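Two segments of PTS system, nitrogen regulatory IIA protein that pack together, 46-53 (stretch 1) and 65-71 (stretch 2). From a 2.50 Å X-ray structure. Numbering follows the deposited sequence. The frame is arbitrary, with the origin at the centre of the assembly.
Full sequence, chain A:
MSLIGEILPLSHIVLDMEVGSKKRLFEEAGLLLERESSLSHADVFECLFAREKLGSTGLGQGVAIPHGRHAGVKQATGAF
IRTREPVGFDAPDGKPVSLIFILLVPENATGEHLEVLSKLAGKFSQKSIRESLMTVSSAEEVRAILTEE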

ATOM      1  N   GLU A  46       3.404  10.386   9.135  1.00 26.61           N
ATOM      2  CA  GLU A  46       4.016   9.956  10.384  1.00 25.63           C
ATOM      3  C   GLU A  46       3.520   8.583  10.815  1.00 22.13           C
ATOM      4  O   GLU A  46       4.266   7.766  11.346  1.00 16.69           O
ATOM      5  CB  GLU A  46       3.726  10.975  11.488  1.00 32.74           C
ATOM      6  CG  GLU A  46       4.980  11.476  12.193  1.00 50.06           C
ATOM      7  CD  GLU A  46       5.984  12.087  11.229  1.00 50.87           C
ATOM      8  OE1 GLU A  46       5.628  13.059  10.530  1.00 48.79           O
ATOM      9  OE2 GLU A  46       7.130  11.596  11.169  1.00 48.53           O
ATOM     10  N   CYS A  47       2.243   8.337  10.579  1.00 16.00           N
ATOM     11  CA  CYS A  47       1.647   7.078  10.948  1.00 16.62           C
ATOM     12  C   CYS A  47       2.274   5.904  10.182  1.00 17.92           C
ATOM     13  O   CYS A  47       2.580   4.865  10.766  1.00 14.79           O
ATOM     14  CB  CYS A  47       0.142   7.152  10.699  1.00 16.75           C
ATOM     15  SG  CYS A  47      -0.750   5.769  11.351  1.00 45.30           S
ATOM     16  N   LEU A  48       2.468   6.068   8.878  1.00  9.88           N
ATOM     17  CA  LEU A  48       3.068   5.013   8.062  1.00 14.39           C
ATOM     18  C   LEU A  48       4.551   4.829   8.385  1.00 17.72           C
ATOM     19  O   LEU A  48       5.054   3.702   8.413  1.00 16.79           O
ATOM     20  CB  LEU A  48       2.917   5.345   6.577  1.00 11.77           C
ATOM     21  CG  LEU A  48       1.507   5.702   6.084  1.00 17.00           C
ATOM     22  CD1 LEU A  48       1.583   6.082   4.611  1.00  5.35           C
ATOM     23  CD2 LEU A  48       0.535   4.531   6.316  1.00  7.15           C
ATOM     24  N   PHE A  49       5.238   5.945   8.634  1.00 24.14           N
ATOM     25  CA  PHE A  49       6.667   5.950   8.942  1.00 24.28           C
ATOM     26  C   PHE A  49       6.982   5.482  10.367  1.00 24.02           C
ATOM     27  O   PHE A  49       8.083   5.002  10.643  1.00 24.87           O
ATOM     28  CB  PHE A  49       7.245   7.354   8.714  1.00 33.18           C
ATOM     29  CG  PHE A  49       8.491   7.374   7.851  1.00 55.69           C
ATOM     30  CD1 PHE A  49       8.486   6.812   6.573  1.00 48.17           C
ATOM     31  CD2 PHE A  49       9.662   7.983   8.305  1.00 58.75           C
ATOM     32  CE1 PHE A  49       9.627   6.859   5.760  1.00 25.65           C
ATOM     33  CE2 PHE A  49      10.805   8.033   7.499  1.00 41.59           C
ATOM     34  CZ  PHE A  49      10.783   7.470   6.226  1.00 31.02           C
ATOM     35  N   ALA A  50       6.023   5.626  11.274  1.00 19.99           N
ATOM     36  CA  ALA A  50       6.231   5.189  12.645  1.00 20.37           C
ATOM     37  C   ALA A  50       6.385   3.668  12.628  1.00 19.84           C
ATOM     38  O   ALA A  50       7.086   3.082  13.460  1.00 17.41           O
ATOM     39  CB  ALA A  50       5.040   5.596  13.513  1.00 19.62           C
ATOM     40  N   ARG A  51       5.729   3.043  11.658  1.00 21.29           N
ATOM     41  CA  ARG A  51       5.756   1.590  11.495  1.00 25.78           C
ATOM     42  C   ARG A  51       6.961   1.114  10.688  1.00 19.98           C
ATOM     43  O   ARG A  51       7.618   0.138  11.058  1.00 10.68           O
ATOM     44  CB  ARG A  51       4.466   1.119  10.813  1.00 26.63           C
ATOM     45  CG  ARG A  51       4.489  -0.340  10.384  1.00 20.79           C
ATOM     46  CD  ARG A  51       4.715  -1.268  11.574  1.00 26.13           C
ATOM     47  NE  ARG A  51       4.857  -2.655  11.144  1.00 14.63           N
ATOM     48  CZ  ARG A  51       5.925  -3.138  10.515  1.00 18.14           C
ATOM     49  NH1 ARG A  51       6.968  -2.351  10.243  1.00  3.43           N
ATOM     50  NH2 ARG A  51       5.938  -4.408  10.139  1.00  3.20           N
ATOM     51  N   GLU A  52       7.231   1.805   9.583  1.00 18.88           N
ATOM     52  CA  GLU A  52       8.349   1.488   8.693  1.00 17.37           C
ATOM     53  C   GLU A  52       9.632   1.566   9.517  1.00 17.84           C
ATOM     54  O   GLU A  52      10.628   0.911   9.230  1.00 17.56           O
ATOM     55  CB  GLU A  52       8.377   2.509   7.544  1.00 19.62           C
ATOM     56  CG  GLU A  52       9.020   2.036   6.251  1.00 16.09           C
ATOM     57  CD  GLU A  52       8.389   0.769   5.693  1.00 21.79           C
ATOM     58  OE1 GLU A  52       7.144   0.644   5.739  1.00 15.02           O
ATOM     59  OE2 GLU A  52       9.141  -0.099   5.192  1.00 20.23           O
ATOM     60  N   LYS A  53       9.582   2.380  10.563  1.00 21.80           N
ATOM     61  CA  LYS A  53      10.702   2.571  11.473  1.00 18.61           C
ATOM     62  C   LYS A  53      11.078   1.242  12.120  1.00 18.22           C
ATOM     63  O   LYS A  53      12.255   0.954  12.340  1.00 16.38           O
ATOM     64  CB  LYS A  53      10.293   3.569  12.549  1.00 27.08           C
ATOM     65  CG  LYS A  53      11.431   4.218  13.293  1.00 47.35           C
ATOM     66  CD  LYS A  53      10.914   5.367  14.157  1.00 65.15           C
ATOM     67  CE  LYS A  53      10.097   6.368  13.329  1.00 73.74           C
ATOM     68  NZ  LYS A  53      10.809   6.827  12.093  1.00 60.54           N
ATOM     69  N   ILE A  65       3.870  -3.688   1.682  1.00  9.07           N
ATOM     70  CA  ILE A  65       2.573  -3.337   2.247  1.00  7.95           C
ATOM     71  C   ILE A  65       2.710  -2.369   3.415  1.00 10.87           C
ATOM     72  O   ILE A  65       2.504  -2.744   4.565  1.00 10.63           O
ATOM     73  CB  ILE A  65       1.823  -4.591   2.756  1.00 19.19           C
ATOM     74  CG1 ILE A  65       2.770  -5.456   3.601  1.00 34.04           C
ATOM     75  CG2 ILE A  65       1.255  -5.376   1.584  1.00 21.04           C
ATOM     76  CD1 ILE A  65       2.086  -6.571   4.369  1.00 34.92           C
ATOM     77  N   PRO A  66       3.063  -1.105   3.134  1.00  7.82           N
ATOM     78  CA  PRO A  66       3.203  -0.143   4.232  1.00  8.03           C
ATOM     79  C   PRO A  66       1.837   0.036   4.899  1.00 16.69           C
ATOM     80  O   PRO A  66       0.813   0.071   4.215  1.00 17.37           O
ATOM     81  CB  PRO A  66       3.664   1.139   3.524  1.00  7.17           C
ATOM     82  CG  PRO A  66       4.230   0.669   2.219  1.00  3.91           C
ATOM     83  CD  PRO A  66       3.320  -0.465   1.832  1.00 12.49           C
ATOM     84  N   HIS A  67       1.806   0.150   6.222  1.00 20.57           N
ATOM     85  CA  HIS A  67       0.528   0.337   6.908  1.00 20.26           C
ATOM     86  C   HIS A  67       0.659   1.051   8.260  1.00 24.01           C
ATOM     87  O   HIS A  67       1.754   1.152   8.819  1.00 25.63           O
ATOM     88  CB  HIS A  67      -0.175  -1.018   7.091  1.00 23.32           C
ATOM     89  CG  HIS A  67       0.657  -2.049   7.790  1.00 13.10           C
ATOM     90  ND1 HIS A  67       1.609  -2.805   7.140  1.00 13.16           N
ATOM     91  CD2 HIS A  67       0.692  -2.437   9.087  1.00  8.13           C
ATOM     92  CE1 HIS A  67       2.193  -3.614   8.006  1.00 19.89           C
ATOM     93  NE2 HIS A  67       1.655  -3.409   9.196  1.00 21.16           N
ATOM     94  N   GLY A  68      -0.465   1.544   8.777  1.00 19.97           N
ATOM     95  CA  GLY A  68      -0.464   2.246  10.049  1.00 13.77           C
ATOM     96  C   GLY A  68      -1.848   2.397  10.662  1.00 18.09           C
ATOM     97  O   GLY A  68      -2.860   2.355   9.965  1.00 22.87           O
ATOM     98  N   ARG A  69      -1.894   2.572  11.979  1.00 13.17           N
ATOM     99  CA  ARG A  69      -3.154   2.716  12.687  1.00 16.24           C
ATOM    100  C   ARG A  69      -3.201   4.076  13.383  1.00 18.73           C
ATOM    101  O   ARG A  69      -2.169   4.702  13.613  1.00 16.87           O
ATOM    102  CB  ARG A  69      -3.302   1.600  13.727  1.00 22.99           C
ATOM    103  CG  ARG A  69      -2.855   0.221  13.245  1.00 43.54           C
ATOM    104  CD  ARG A  69      -3.003  -0.845  14.330  1.00 33.55           C
ATOM    105  NE  ARG A  69      -2.104  -1.980  14.119  1.00 56.94           N
ATOM    106  CZ  ARG A  69      -2.212  -2.875  13.137  1.00 71.95           C
ATOM    107  NH1 ARG A  69      -3.192  -2.792  12.247  1.00 82.25           N
ATOM    108  NH2 ARG A  69      -1.329  -3.861  13.041  1.00 67.63           N
ATOM    109  N   HIS A  70      -4.400   4.538  13.713  1.00 15.57           N
ATOM    110  CA  HIS A  70      -4.525   5.808  14.395  1.00 15.76           C
ATOM    111  C   HIS A  70      -5.942   6.033  14.919  1.00 15.08           C
ATOM    112  O   HIS A  70      -6.920   5.798  14.215  1.00 16.37           O
ATOM    113  CB  HIS A  70      -4.116   6.952  13.463  1.00 12.19           C
ATOM    114  CG  HIS A  70      -3.908   8.252  14.175  1.00 21.75           C
ATOM    115  ND1 HIS A  70      -2.666   8.680  14.588  1.00 14.49           N
ATOM    116  CD2 HIS A  70      -4.791   9.190  14.595  1.00  8.71           C
ATOM    117  CE1 HIS A  70      -2.793   9.827  15.233  1.00 19.17           C
ATOM    118  NE2 HIS A  70      -4.072  10.157  15.251  1.00  7.19           N
ATOM    119  N   ALA A  71      -6.035   6.495  16.162  1.00 12.62           N
ATOM    120  CA  ALA A  71      -7.318   6.759  16.807  1.00 13.43           C
ATOM    121  C   ALA A  71      -8.237   7.650  15.964  1.00 14.89           C
ATOM    122  O   ALA A  71      -9.463   7.548  16.054  1.00 18.92           O
ATOM    123  CB  ALA A  71      -7.081   7.389  18.181  1.00 14.65           C
TER
HETATM  124  O   HOH W   1       1.156   3.122  12.484  1.00 14.73           O
HETATM  125  O   HOH W   2       4.712   1.242   6.950  1.00 21.75           O

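A helical segment, residues 46-52, of a helix that begins earlier in the chain, lies across a strand that begins at His 67. Their axes approach to 6.5 Å, and the N-to-C directions differ by 119°, so the helix crosses the strand obliquely rather than running along it. The nearest CA pair is Leu 48 CA to Gly 68 CA, 4.9 Å, a spacing that leaves little room between the two backbones. Gly 68 fits that space because it has no side chain: an ideal CB on it would point toward the helix and stand 2.8 Å from Cys 47 SG, a clash.

No direct hydrogen bond joins the stretches, and two waters supply the polar links. Water 1 donates to Cys 47 O (2.8 Å from its oxygen) and accepts from Arg 69 N (3.1 Å), thus joining a helix carbonyl to a strand amide. Water 2 accepts from His 67 N at 3.2 Å, and its oxygen lies 2.9 Å from Leu 48 O and 2.8 Å from Glu 52 OE1. Both of these are acceptors to which it can donate, although, once atoms elsewhere in the structure are counted, more acceptors are in reach than it has protons.

Cys 47 is buried, with its CA-to-CB bond directed toward the strand. Its t rotamer (chi1 -171°) places SG 3.6 Å from Gly 68 C and 4.1 Å from His 70 CB, over the strand backbone. The CA-to-CB bond of Leu 48 points sideways, yet its m,t conformation (chi1 -51°, chi2 176°) brings the end of the side chain nearer: CD2 is 4.0 Å from both His 67 C and Gly 68 N, an apolar contact against the peptide link between those residues.

Arg 51 and His 67 meet side chain to side chain. The CA-to-CB bond of Arg 51 points toward the strand, and CB packs 3.4 Å from His 67 O. Chi1 at 170° (t) sets CG over one face of the imidazole, and chi2 at 59° (p) then turns CD and the chain beyond it. Farther along, Arg 51 NE comes within 3.8 Å of His 67 NE2, with the guanidinium oblique to that atom. The contact is therefore one of packing, aliphatic carbon on ring, and not a hydrogen bond. The CA-to-CB bond of His 67 points away from the helix, but chi1 of 55° (p) brings the ring nearer the helix, and chi2 of -82° sets its plane. That conformation is also tied down within its own stretch: His 67 ND1 donates to Ile 65 O at 2.7 Å, with a nearly linear N-H...O angle of 169°. The ring is thus held by a hydrogen bond through one nitrogen while a face is covered by Arg 51.

The CA-to-CB bond of Glu 52 points sideways to the other stretch, but the end of the side chain comes nearer, with chi1 -154° (t) and chi2 56° (p). Glu 52 OE1 ends 4.2 Å from Pro 66 CB, a van der Waals contact, while the same oxygen is hydrogen-bonded elsewhere in the structure and lies within reach of water 2.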